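Local coordinates for TATA-box-binding protein (Methanococcus jannaschii, PDB 2Z8U) that probably binds the TATA box of archaeal promoters as a general transcription factor for genes transcribed by RNA polymerase, at residues 141-146 with 176-181. Sequence-based numbering, arbitrary orientation.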
loop_
_atom_site.group_PDB
_atom_site.type_symbol
_atom_site.label_atom_id
_atom_site.label_comp_id
_atom_site.label_asym_id
_atom_site.label_seq_id
_atom_site.Cartn_x
_atom_site.Cartn_y
_atom_site.Cartn_z
ATOM N N LEU B 141 3.000 23.189 14.325
ATOM C CA LEU B 141 3.384 21.803 14.344
ATOM C C LEU B 141 2.147 20.916 14.616
ATOM O O LEU B 141 1.319 21.235 15.491
ATOM C CB LEU B 141 4.421 21.620 15.449
ATOM C CG LEU B 141 4.963 20.224 15.720
ATOM C CD1 LEU B 141 6.425 20.312 16.033
ATOM C CD2 LEU B 141 4.201 19.576 16.855
ATOM N N VAL B 142 2.033 19.818 13.866
ATOM C CA VAL B 142 0.915 18.884 14.001
ATOM C C VAL B 142 1.342 17.683 14.839
ATOM O O VAL B 142 2.378 17.063 14.611
ATOM C CB VAL B 142 0.334 18.446 12.627
ATOM C CG1 VAL B 142 -0.872 17.522 12.806
ATOM C CG2 VAL B 142 -0.068 19.677 11.804
ATOM N N TYR B 143 0.517 17.374 15.827
ATOM C CA TYR B 143 0.828 16.353 16.791
ATOM C C TYR B 143 -0.442 15.533 17.021
ATOM O O TYR B 143 -1.444 16.053 17.490
ATOM C CB TYR B 143 1.275 17.070 18.072
ATOM C CG TYR B 143 1.691 16.214 19.236
ATOM C CD1 TYR B 143 1.560 16.696 20.542
ATOM C CD2 TYR B 143 2.216 14.940 19.049
ATOM C CE1 TYR B 143 1.953 15.929 21.627
ATOM C CE2 TYR B 143 2.611 14.169 20.125
ATOM C CZ TYR B 143 2.482 14.675 21.409
ATOM O OH TYR B 143 2.871 13.909 22.484
ATOM N N ARG B 144 -0.412 14.258 16.681
ATOM C CA ARG B 144 -1.581 13.417 16.909
ATOM C C ARG B 144 -1.455 12.626 18.215
ATOM O O ARG B 144 -0.414 12.010 18.472
ATOM C CB ARG B 144 -1.826 12.507 15.697
ATOM C CG ARG B 144 -3.191 11.829 15.698
ATOM C CD ARG B 144 -3.584 11.436 14.291
ATOM N NE ARG B 144 -4.807 10.630 14.220
ATOM C CZ ARG B 144 -5.392 10.263 13.081
ATOM N NH1 ARG B 144 -4.866 10.635 11.922
ATOM N NH2 ARG B 144 -6.496 9.499 13.090
ATOM N N LEU B 145 -2.496 12.649 19.048
ATOM C CA LEU B 145 -2.525 11.817 20.260
ATOM C C LEU B 145 -3.484 10.638 20.098
ATOM O O LEU B 145 -4.493 10.747 19.402
ATOM C CB LEU B 145 -2.925 12.636 21.492
ATOM C CG LEU B 145 -2.006 13.704 22.098
ATOM C CD1 LEU B 145 -2.608 14.205 23.421
ATOM C CD2 LEU B 145 -0.603 13.163 22.324
ATOM N N ASP B 146 -3.174 9.518 20.743
ATOM C CA ASP B 146 -4.042 8.344 20.671
ATOM C C ASP B 146 -4.898 8.155 21.922
ATOM O O ASP B 146 -5.847 7.370 21.909
ATOM C CB ASP B 146 -3.237 7.069 20.366
ATOM C CG ASP B 146 -2.543 7.115 19.019
ATOM O OD1 ASP B 146 -2.973 7.870 18.108
ATOM O OD2 ASP B 146 -1.549 6.380 18.867
ATOM N N LYS B 176 -2.513 18.143 29.719
ATOM C CA LYS B 176 -1.472 17.578 30.601
ATOM C C LYS B 176 -0.398 16.840 29.788
ATOM O O LYS B 176 0.799 17.025 30.016
ATOM C CB LYS B 176 -2.086 16.669 31.682
ATOM C CG LYS B 176 -1.079 15.856 32.518
ATOM C CD LYS B 176 -0.650 16.583 33.792
ATOM C CE LYS B 176 0.655 16.037 34.416
ATOM N NZ LYS B 176 0.759 14.552 34.463
ATOM N N LYS B 177 -0.834 16.030 28.824
ATOM C CA LYS B 177 0.086 15.274 27.971
ATOM C C LYS B 177 0.940 16.148 27.061
ATOM O O LYS B 177 2.138 15.922 26.945
ATOM C CB LYS B 177 -0.657 14.208 27.166
ATOM C CG LYS B 177 -0.862 12.932 27.962
ATOM C CD LYS B 177 -2.063 12.147 27.475
ATOM C CE LYS B 177 -2.244 10.858 28.272
ATOM N NZ LYS B 177 -1.434 9.743 27.703
ATOM N N ILE B 178 0.330 17.154 26.438
ATOM C CA ILE B 178 1.077 18.122 25.621
ATOM C C ILE B 178 2.146 18.838 26.478
ATOM O O ILE B 178 3.327 18.848 26.136
ATOM C CB ILE B 178 0.125 19.120 24.963
ATOM C CG1 ILE B 178 -0.797 18.379 23.984
ATOM C CG2 ILE B 178 0.884 20.248 24.267
ATOM C CD1 ILE B 178 -2.145 19.059 23.761
ATOM N N LEU B 179 1.719 19.401 27.600
ATOM C CA LEU B 179 2.636 20.052 28.542
ATOM C C LEU B 179 3.790 19.153 28.979
ATOM O O LEU B 179 4.945 19.594 29.014
ATOM C CB LEU B 179 1.865 20.561 29.760
ATOM C CG LEU B 179 0.845 21.658 29.455
ATOM C CD1 LEU B 179 0.097 22.056 30.719
ATOM C CD2 LEU B 179 1.538 22.857 28.825
ATOM N N ASP B 180 3.479 17.901 29.309
ATOM C CA ASP B 180 4.494 16.927 29.729
ATOM C C ASP B 180 5.511 16.644 28.623
ATOM O O ASP B 180 6.703 16.438 28.879
ATOM C CB ASP B 180 3.827 15.623 30.171
ATOM C CG ASP B 180 3.209 15.713 31.573
ATOM O OD1 ASP B 180 2.428 14.799 31.920
ATOM O OD2 ASP B 180 3.498 16.677 32.327
ATOM N N THR B 181 5.028 16.643 27.389
ATOM C CA THR B 181 5.864 16.361 26.231
ATOM C C THR B 181 6.799 17.540 25.959
ATOM O O THR B 181 8.008 17.357 25.855
ATOM C CB THR B 181 4.992 16.019 25.006
ATOM O OG1 THR B 181 4.240 14.832 25.288
ATOM C CG2 THR B 181 5.841 15.775 23.783
#
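Tyr-143 reaches from the strand to the helix and ends against Thr-181, the two side chains meeting head-on from strand and helix. With CG anti to the backbone N (chi1 -179°), the phenol is carried across to the helix, and its OH donates a hydrogen bond to Thr-181 OG1; at 3.3 Å between these two oxygens the bond is a long one. Tyr-143 OH also lies 3.7 Å from Thr-181 CG2, so both branches of the threonine meet the phenol end. Thr-181 OG1 in turn donates to the carbonyl O of Lys-177, one helical turn earlier, at 2.9 Å. That carbonyl also accepts from the backbone N of Thr-181, one donor lying above the carbonyl plane and the other below it, and a chain of hydrogen bonds thus runs from phenol to helix backbone. Were Thr-181 replaced by an alanine, the Tyr-143 hydroxyl would probably lose this acceptor and Lys-177 O its side-chain donor, with a gap where CG2 now packs. Further back on the ring, CE1 of Tyr-143 packs obliquely on CG1 of Ile-178 at 4.4 Å, while Val-128 touches both Tyr-143 and Thr-181. The axes of the two short segments come within 10.9 Å, and their N-to-C directions differ by 124°. Both segments belong to the second repeat of the TBP saddle; in this fold the helices cover the convex side of the antiparallel sheet and the opposite, concave side receives DNA. Two residues on, the side chain of Leu-145 points to the same side as that of Tyr-143, the alternation expected of a strand. Its CD1 meets the aliphatic root of Lys-177, 4.2 Å from CB, at the more exposed margin of the interface, and Val-150 on the adjacent strand 149-154 also touches Leu-145.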